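MaoC-like dehydratase (Rhodospirillum rubrum, PDB 3EXZ) probably catalyses the reversible hydration of enoyl-thioesters or a related dehydration, as a hot-dog-fold lyase of the MaoC-like family. Local coordinates at residues R13-V21 against I63-P74; G95-A106 against I118-Q128. All coordinates share one frame; numbering follows the deposited sequence.

Contact 1: residues R13-V21 against I63-P74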
# COMPACT_ATOMS: atom_id res chain seq x y z
N ARG A 13 -1.98 -3.31 -22.44
CA ARG A 13 -2.86 -2.56 -21.57
C ARG A 13 -4.00 -3.45 -21.07
O ARG A 13 -4.57 -4.23 -21.83
CB ARG A 13 -3.42 -1.35 -22.32
CG ARG A 13 -2.38 -0.27 -22.64
CD ARG A 13 -2.94 0.75 -23.62
NE ARG A 13 -1.93 1.69 -24.11
CZ ARG A 13 -1.11 1.46 -25.14
NH1 ARG A 13 -1.18 0.32 -25.82
NH2 ARG A 13 -0.22 2.38 -25.49
N PHE A 14 -4.31 -3.33 -19.78
CA PHE A 14 -5.38 -4.09 -19.14
C PHE A 14 -6.30 -3.15 -18.37
O PHE A 14 -5.87 -2.15 -17.80
CB PHE A 14 -4.81 -5.13 -18.18
CG PHE A 14 -3.98 -6.17 -18.84
CD1 PHE A 14 -4.57 -7.27 -19.46
CD2 PHE A 14 -2.61 -6.00 -18.94
CE1 PHE A 14 -3.81 -8.18 -20.17
CE2 PHE A 14 -1.83 -6.91 -19.66
CZ PHE A 14 -2.43 -8.00 -20.27
N ASP A 15 -7.58 -3.50 -18.35
CA ASP A 15 -8.56 -2.68 -17.67
C ASP A 15 -9.43 -3.46 -16.73
O ASP A 15 -9.89 -4.55 -17.05
CB ASP A 15 -9.39 -1.95 -18.70
CG ASP A 15 -9.12 -0.48 -18.68
OD1 ASP A 15 -9.82 0.23 -17.92
OD2 ASP A 15 -8.20 -0.03 -19.40
N SER A 16 -9.66 -2.89 -15.55
CA SER A 16 -10.47 -3.56 -14.55
C SER A 16 -11.92 -3.12 -14.62
O SER A 16 -12.27 -2.18 -15.35
CB SER A 16 -9.96 -3.22 -13.14
OG SER A 16 -10.43 -1.94 -12.71
N ALA A 17 -12.77 -3.83 -13.87
CA ALA A 17 -14.16 -3.45 -13.75
C ALA A 17 -14.15 -2.27 -12.74
O ALA A 17 -13.09 -1.87 -12.22
CB ALA A 17 -15.01 -4.59 -13.23
N ARG A 18 -15.32 -1.73 -12.45
CA ARG A 18 -15.45 -0.55 -11.61
C ARG A 18 -15.82 -0.82 -10.17
O ARG A 18 -16.34 -1.87 -9.85
CB ARG A 18 -16.46 0.41 -12.26
CG ARG A 18 -15.85 1.59 -13.04
CD ARG A 18 -16.07 1.49 -14.54
NE ARG A 18 -14.93 0.92 -15.25
CZ ARG A 18 -14.30 1.51 -16.26
NH1 ARG A 18 -14.70 2.71 -16.70
NH2 ARG A 18 -13.27 0.91 -16.85
N HIS A 19 -15.51 0.14 -9.31
CA HIS A 19 -15.85 -0.00 -7.91
C HIS A 19 -16.25 1.37 -7.37
O HIS A 19 -15.55 2.36 -7.61
CB HIS A 19 -14.67 -0.58 -7.12
CG HIS A 19 -14.90 -0.64 -5.64
ND1 HIS A 19 -15.53 -1.70 -5.02
CD2 HIS A 19 -14.58 0.24 -4.66
CE1 HIS A 19 -15.57 -1.48 -3.72
NE2 HIS A 19 -15.01 -0.31 -3.47
N ARG A 20 -17.39 1.43 -6.69
CA ARG A 20 -17.85 2.69 -6.12
C ARG A 20 -17.44 2.84 -4.64
O ARG A 20 -17.72 1.98 -3.81
CB ARG A 20 -19.38 2.82 -6.23
CG ARG A 20 -19.85 4.27 -6.21
CD ARG A 20 -21.37 4.38 -6.22
NE ARG A 20 -21.81 5.77 -6.18
CZ ARG A 20 -21.76 6.60 -7.22
NH1 ARG A 20 -21.29 6.19 -8.39
NH2 ARG A 20 -22.18 7.86 -7.08
N VAL A 21 -16.76 3.95 -4.34
CA VAL A 21 -16.32 4.22 -2.97
C VAL A 21 -17.36 5.02 -2.18
O VAL A 21 -17.72 6.14 -2.57
CB VAL A 21 -14.99 5.02 -2.95
CG1 VAL A 21 -14.50 5.16 -1.51
CG2 VAL A 21 -13.94 4.32 -3.78
N ILE A 63 -8.25 -1.42 -2.51
CA ILE A 63 -9.30 -1.50 -3.54
C ILE A 63 -8.62 -1.75 -4.90
O ILE A 63 -9.13 -2.49 -5.75
CB ILE A 63 -10.10 -0.18 -3.60
CG1 ILE A 63 -11.00 -0.08 -2.38
CG2 ILE A 63 -10.92 -0.09 -4.88
CD1 ILE A 63 -11.68 1.28 -2.23
N THR A 64 -7.46 -1.12 -5.12
CA THR A 64 -6.75 -1.31 -6.38
C THR A 64 -6.33 -2.77 -6.51
O THR A 64 -6.49 -3.36 -7.58
CB THR A 64 -5.51 -0.40 -6.47
OG1 THR A 64 -5.94 0.96 -6.62
CG2 THR A 64 -4.63 -0.78 -7.66
N MSE A 65 -5.82 -3.37 -5.44
CA MSE A 65 -5.41 -4.77 -5.52
C MSE A 65 -6.61 -5.68 -5.82
O MSE A 65 -6.51 -6.57 -6.65
CB MSE A 65 -4.73 -5.23 -4.22
CG MSE A 65 -4.18 -6.65 -4.33
SE MSE A 65 -2.89 -6.82 -5.79
CE MSE A 65 -3.97 -7.64 -7.16
N ARG A 66 -7.74 -5.44 -5.15
CA ARG A 66 -8.95 -6.23 -5.40
C ARG A 66 -9.34 -6.15 -6.89
O ARG A 66 -9.60 -7.17 -7.51
CB ARG A 66 -10.12 -5.72 -4.54
CG ARG A 66 -11.48 -6.29 -4.94
CD ARG A 66 -12.59 -5.79 -4.02
NE ARG A 66 -13.89 -6.42 -4.27
CZ ARG A 66 -14.75 -6.07 -5.23
NH1 ARG A 66 -14.45 -5.08 -6.07
NH2 ARG A 66 -15.91 -6.70 -5.35
N LEU A 67 -9.39 -4.95 -7.45
CA LEU A 67 -9.73 -4.79 -8.86
C LEU A 67 -8.72 -5.49 -9.76
O LEU A 67 -9.09 -6.08 -10.78
CB LEU A 67 -9.75 -3.31 -9.24
CG LEU A 67 -10.83 -2.48 -8.54
CD1 LEU A 67 -10.76 -1.02 -8.98
CD2 LEU A 67 -12.20 -3.09 -8.85
N LEU A 68 -7.45 -5.41 -9.40
CA LEU A 68 -6.39 -6.05 -10.16
C LEU A 68 -6.58 -7.56 -10.13
O LEU A 68 -6.52 -8.24 -11.16
CB LEU A 68 -5.02 -5.68 -9.57
CG LEU A 68 -4.04 -4.80 -10.38
CD1 LEU A 68 -4.77 -3.71 -11.14
CD2 LEU A 68 -2.97 -4.22 -9.46
N VAL A 69 -6.82 -8.09 -8.94
CA VAL A 69 -6.97 -9.52 -8.78
C VAL A 69 -8.19 -10.08 -9.46
O VAL A 69 -8.11 -11.10 -10.16
CB VAL A 69 -6.99 -9.91 -7.26
CG1 VAL A 69 -7.55 -11.31 -7.07
CG2 VAL A 69 -5.58 -9.83 -6.69
N THR A 70 -9.33 -9.40 -9.32
CA THR A 70 -10.56 -9.90 -9.90
C THR A 70 -10.81 -9.56 -11.36
O THR A 70 -11.53 -10.29 -12.04
CB THR A 70 -11.78 -9.52 -9.00
OG1 THR A 70 -11.87 -8.09 -8.86
CG2 THR A 70 -11.63 -10.16 -7.61
N SER A 71 -10.21 -8.50 -11.87
CA SER A 71 -10.43 -8.15 -13.27
C SER A 71 -9.31 -7.42 -14.00
O SER A 71 -9.09 -7.67 -15.19
CB SER A 71 -11.71 -7.32 -13.41
OG SER A 71 -11.71 -6.18 -12.54
N GLY A 72 -8.59 -6.56 -13.30
CA GLY A 72 -7.56 -5.75 -13.93
C GLY A 72 -6.28 -6.37 -14.46
O GLY A 72 -5.79 -5.93 -15.50
N LEU A 73 -5.72 -7.34 -13.76
CA LEU A 73 -4.51 -8.03 -14.18
C LEU A 73 -4.86 -9.51 -14.07
O LEU A 73 -4.82 -10.13 -12.99
CB LEU A 73 -3.31 -7.65 -13.27
CG LEU A 73 -1.97 -7.34 -13.96
CD1 LEU A 73 -0.86 -7.48 -12.93
CD2 LEU A 73 -1.71 -8.29 -15.13
N PRO A 74 -5.23 -10.11 -15.21
CA PRO A 74 -5.64 -11.50 -15.38
C PRO A 74 -4.58 -12.59 -15.35
O PRO A 74 -4.64 -13.50 -16.16
CB PRO A 74 -6.38 -11.50 -16.72
CG PRO A 74 -6.48 -10.03 -17.12
CD PRO A 74 -5.28 -9.41 -16.51
O HOH W 1 -5.74 -2.92 -14.78
O HOH W 2 -8.51 -7.18 -17.80

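Contact 2: residues G95-A106 against I118-Q128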
# COMPACT_ATOMS: atom_id res chain seq x y z
N GLY A 95 -18.38 8.56 -3.26
CA GLY A 95 -19.15 8.68 -4.49
C GLY A 95 -18.32 8.43 -5.75
O GLY A 95 -18.87 8.33 -6.85
N ASP A 96 -17.01 8.28 -5.59
CA ASP A 96 -16.13 8.08 -6.73
C ASP A 96 -16.20 6.70 -7.36
O ASP A 96 -16.29 5.70 -6.66
CB ASP A 96 -14.67 8.37 -6.33
CG ASP A 96 -14.31 9.87 -6.37
OD1 ASP A 96 -15.20 10.71 -6.61
OD2 ASP A 96 -13.12 10.19 -6.15
N GLU A 97 -16.22 6.65 -8.69
CA GLU A 97 -16.20 5.37 -9.39
C GLU A 97 -14.75 5.13 -9.82
O GLU A 97 -14.19 5.88 -10.63
CB GLU A 97 -17.07 5.37 -10.65
CG GLU A 97 -18.55 5.27 -10.37
CD GLU A 97 -19.05 3.84 -10.30
OE1 GLU A 97 -18.70 3.06 -11.21
OE2 GLU A 97 -19.80 3.50 -9.35
N LEU A 98 -14.14 4.10 -9.26
CA LEU A 98 -12.77 3.78 -9.60
C LEU A 98 -12.65 2.54 -10.48
O LEU A 98 -13.44 1.59 -10.39
CB LEU A 98 -11.94 3.50 -8.32
CG LEU A 98 -12.02 4.51 -7.18
CD1 LEU A 98 -11.10 4.09 -6.03
CD2 LEU A 98 -11.63 5.90 -7.70
N HIS A 99 -11.66 2.59 -11.37
CA HIS A 99 -11.32 1.44 -12.19
C HIS A 99 -9.81 1.57 -12.40
O HIS A 99 -9.24 2.66 -12.27
CB HIS A 99 -12.06 1.40 -13.52
CG HIS A 99 -11.55 2.38 -14.52
ND1 HIS A 99 -11.81 3.73 -14.42
CD2 HIS A 99 -10.76 2.22 -15.60
CE1 HIS A 99 -11.20 4.36 -15.40
NE2 HIS A 99 -10.55 3.47 -16.13
N VAL A 100 -9.15 0.47 -12.71
CA VAL A 100 -7.71 0.52 -12.90
C VAL A 100 -7.27 0.23 -14.32
O VAL A 100 -7.81 -0.67 -14.98
CB VAL A 100 -6.99 -0.47 -11.97
CG1 VAL A 100 -5.47 -0.23 -12.01
CG2 VAL A 100 -7.53 -0.34 -10.54
N GLU A 101 -6.32 1.04 -14.81
CA GLU A 101 -5.74 0.85 -16.14
C GLU A 101 -4.25 0.46 -15.98
O GLU A 101 -3.42 1.26 -15.54
CB GLU A 101 -5.87 2.12 -16.99
CG GLU A 101 -7.25 2.26 -17.61
CD GLU A 101 -7.45 3.59 -18.33
OE1 GLU A 101 -6.43 4.23 -18.69
OE2 GLU A 101 -8.62 3.98 -18.54
N THR A 102 -3.91 -0.78 -16.33
CA THR A 102 -2.54 -1.27 -16.16
C THR A 102 -1.76 -1.43 -17.47
O THR A 102 -2.29 -1.93 -18.46
CB THR A 102 -2.55 -2.62 -15.38
OG1 THR A 102 -3.31 -2.47 -14.17
CG2 THR A 102 -1.12 -3.06 -15.00
N THR A 103 -0.51 -0.98 -17.46
CA THR A 103 0.35 -1.09 -18.64
C THR A 103 1.65 -1.81 -18.29
O THR A 103 2.27 -1.52 -17.27
CB THR A 103 0.76 0.31 -19.21
OG1 THR A 103 -0.42 1.09 -19.48
CG2 THR A 103 1.58 0.16 -20.50
N VAL A 104 2.04 -2.77 -19.13
CA VAL A 104 3.31 -3.50 -18.96
C VAL A 104 4.39 -2.57 -19.54
O VAL A 104 4.37 -2.22 -20.73
CB VAL A 104 3.31 -4.84 -19.73
CG1 VAL A 104 4.63 -5.58 -19.47
CG2 VAL A 104 2.13 -5.69 -19.29
N LEU A 105 5.35 -2.17 -18.70
CA LEU A 105 6.42 -1.26 -19.10
C LEU A 105 7.70 -1.98 -19.46
O LEU A 105 8.51 -1.47 -20.23
CB LEU A 105 6.72 -0.27 -17.97
CG LEU A 105 5.62 0.70 -17.49
CD1 LEU A 105 6.23 1.80 -16.62
CD2 LEU A 105 4.92 1.31 -18.70
N ALA A 106 7.87 -3.17 -18.90
CA ALA A 106 9.06 -3.97 -19.14
C ALA A 106 8.91 -5.41 -18.64
O ALA A 106 8.16 -5.67 -17.70
CB ALA A 106 10.27 -3.30 -18.45
N ILE A 118 10.52 -10.75 -14.08
CA ILE A 118 9.98 -9.66 -13.27
C ILE A 118 9.34 -8.72 -14.29
O ILE A 118 10.02 -8.15 -15.15
CB ILE A 118 11.07 -8.95 -12.45
CG1 ILE A 118 11.35 -9.78 -11.19
CG2 ILE A 118 10.61 -7.55 -12.07
CD1 ILE A 118 12.56 -9.31 -10.41
N VAL A 119 8.02 -8.60 -14.21
CA VAL A 119 7.25 -7.75 -15.11
C VAL A 119 6.88 -6.46 -14.41
O VAL A 119 6.24 -6.47 -13.35
CB VAL A 119 5.94 -8.46 -15.58
CG1 VAL A 119 5.20 -7.60 -16.60
CG2 VAL A 119 6.28 -9.83 -16.18
N THR A 120 7.28 -5.34 -15.00
CA THR A 120 6.98 -4.03 -14.44
C THR A 120 5.60 -3.59 -14.92
O THR A 120 5.40 -3.31 -16.11
CB THR A 120 8.03 -2.98 -14.87
OG1 THR A 120 9.32 -3.37 -14.38
CG2 THR A 120 7.69 -1.62 -14.29
N CYS A 121 4.65 -3.52 -14.00
CA CYS A 121 3.29 -3.13 -14.33
C CYS A 121 2.94 -1.80 -13.70
O CYS A 121 3.07 -1.62 -12.49
CB CYS A 121 2.28 -4.17 -13.83
SG CYS A 121 2.58 -5.82 -14.45
N GLN A 122 2.50 -0.86 -14.53
CA GLN A 122 2.11 0.45 -14.04
C GLN A 122 0.59 0.55 -14.02
O GLN A 122 -0.04 0.63 -15.07
CB GLN A 122 2.69 1.56 -14.92
CG GLN A 122 2.37 2.95 -14.42
CD GLN A 122 3.17 4.02 -15.12
OE1 GLN A 122 4.31 4.33 -14.73
NE2 GLN A 122 2.59 4.60 -16.16
N SER A 123 0.02 0.51 -12.83
CA SER A 123 -1.42 0.61 -12.67
C SER A 123 -1.84 2.01 -12.22
O SER A 123 -1.36 2.52 -11.21
CB SER A 123 -1.91 -0.41 -11.64
OG SER A 123 -1.51 -1.72 -11.99
N ASP A 124 -2.72 2.63 -13.00
CA ASP A 124 -3.24 3.94 -12.68
C ASP A 124 -4.71 3.75 -12.29
O ASP A 124 -5.52 3.24 -13.07
CB ASP A 124 -3.14 4.90 -13.87
CG ASP A 124 -1.73 5.43 -14.07
OD1 ASP A 124 -1.52 6.19 -15.05
OD2 ASP A 124 -0.83 5.11 -13.27
N THR A 125 -5.04 4.13 -11.05
CA THR A 125 -6.41 4.03 -10.56
C THR A 125 -7.03 5.39 -10.85
O THR A 125 -6.52 6.43 -10.41
CB THR A 125 -6.43 3.72 -9.07
OG1 THR A 125 -5.44 2.72 -8.79
CG2 THR A 125 -7.82 3.18 -8.66
N LEU A 126 -8.12 5.38 -11.59
CA LEU A 126 -8.79 6.61 -11.98
C LEU A 126 -10.23 6.69 -11.51
O LEU A 126 -10.90 5.66 -11.37
CB LEU A 126 -8.81 6.71 -13.52
CG LEU A 126 -7.57 6.30 -14.33
CD1 LEU A 126 -7.95 6.12 -15.79
CD2 LEU A 126 -6.49 7.36 -14.19
N ASN A 127 -10.69 7.92 -11.26
CA ASN A 127 -12.09 8.12 -10.91
C ASN A 127 -12.83 8.50 -12.21
O ASN A 127 -12.23 8.54 -13.30
CB ASN A 127 -12.29 9.20 -9.85
CG ASN A 127 -11.65 10.52 -10.21
OD1 ASN A 127 -11.48 10.85 -11.39
ND2 ASN A 127 -11.30 11.29 -9.19
N GLN A 128 -14.13 8.78 -12.11
CA GLN A 128 -14.95 9.09 -13.27
C GLN A 128 -14.58 10.37 -14.00
O GLN A 128 -15.04 10.61 -15.12
CB GLN A 128 -16.43 9.15 -12.86
CG GLN A 128 -16.72 10.10 -11.72
CD GLN A 128 -16.72 9.40 -10.38
OE1 GLN A 128 -15.67 9.12 -9.80
NE2 GLN A 128 -17.92 9.09 -9.89
O HOH W 3 -11.08 11.48 -6.41
O HOH W 4 10.57 -5.74 -15.21

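Contact 1: residues R13-V21 against I63-P74
His19 lays its imidazole across the side chain of Ile63, the two crossing at about a right angle, with CD2 of His19 3.7 Å from CG2 of Ile63. With CG anti to the backbone N (chi1 175°), the ring reaches from the strand to the helix, and CD1 of Ile63 comes within 3.9 Å of NE2 of His19, with CG2 of Val21 as a further neighbour of that CD1. Arg66, its chain extended, brings NH1 to 3.7 Å from ND1 of His19; this is packing. One turn on from Ile63, CD2 of Leu67 touches both CB of His19 and the carbonyl O of Ala17.

Further along, Ser71 makes the direct polar link: N of Ala17 donates to OG of Ser71 at 2.9 Å and almost straight (176°). That hydroxyl in turn donates to O of Leu67 on a lone pair, which fixes its rotation. Gly72 suits the closest backbone approach, its CA 3.7 Å from CA of Ser16, since a CB there would press on CB of Ser16. Just past the helix, CD1 of Phe14 packs on CD of Pro74 at 3.7 Å, while one water joins O of Asp15 to O of Ser71.

Helix 63-72 crosses strand 13-15, part of an outermost strand of this chain's sheet, at 103°, as expected of the long central helix wrapped by the antiparallel sheet in a hot-dog fold.

Contact 2: residues G95-A106 against I118-Q128
A beta hairpin of the hot-dog sheet pairs strands 97-109 and 116-126, and its ladder is regular from His99-Leu126 to Thr103-Gln122. Glu101 and Asp124 form a hydrogen-bonded pair, N of Glu101 donating to O of Asp124 at 2.9 Å; Val100-Thr125 and Thr102-Ser123 are non-hydrogen-bonded pairs between such rungs.

On the face carrying His99, Glu101 and Leu126, the imidazole of His99 gives its NE2 proton to OE2 of Glu101 at 3.1 Å. The bond is straight (173°) and lies in the ring plane, but meets the carboxylate from above its plane. CD1 of Leu126 packs against both partners, 3.7 Å from CE1 of His99 and 3.5 Å from OE2 of Glu101. Were His99 replaced by an alanine, OE2 of Glu101 would probably lose this donor and a gap would open beside CD1 of Leu126.

The other face of this curved sheet is the one a hot-dog fold turns to its central helix, and Val100, Thr102 and Ser123 touch Leu67 or Leu68 there. Small side chains suit it: OG1 of Thr102 and OG of Ser123 share a hydrogen bond of 2.9 Å, and CG1 of Val100 packs on CB of Ser123.

Beyond the ladder, Gln128 folds back, CG between its backbone N and carbonyl carbon and the chain bent at chi2 (-95°), which brings its amide to the start of segment 95-106: OE1 accepts from N of Glu97 at 2.8 Å, and NE2 donates to O of Gly95.

Overall arrangement
Contacts 1 and 2 have centres about 8 Å apart and share one antiparallel sheet, in which strand 13-20 borders strand 97-109. Ser16 serves both: its OG lies 2.7 Å from N of Val100, probably hydrogen-bonded, while its CB touches Ser71 and Gly72 in contact 1. A second probable bond, 2.6 Å from O of Val21 to N of Gly95, ties the far ends together. The helix of contact 1 touches strand 13-20 and the hairpin of contact 2 alike, and Thr64 on it also hydrogen-bonds Thr125 of the hairpin. On the other face, the side chains of Asp15 and Arg18 pack against His99, continuing its polar cluster onto the neighbouring strand.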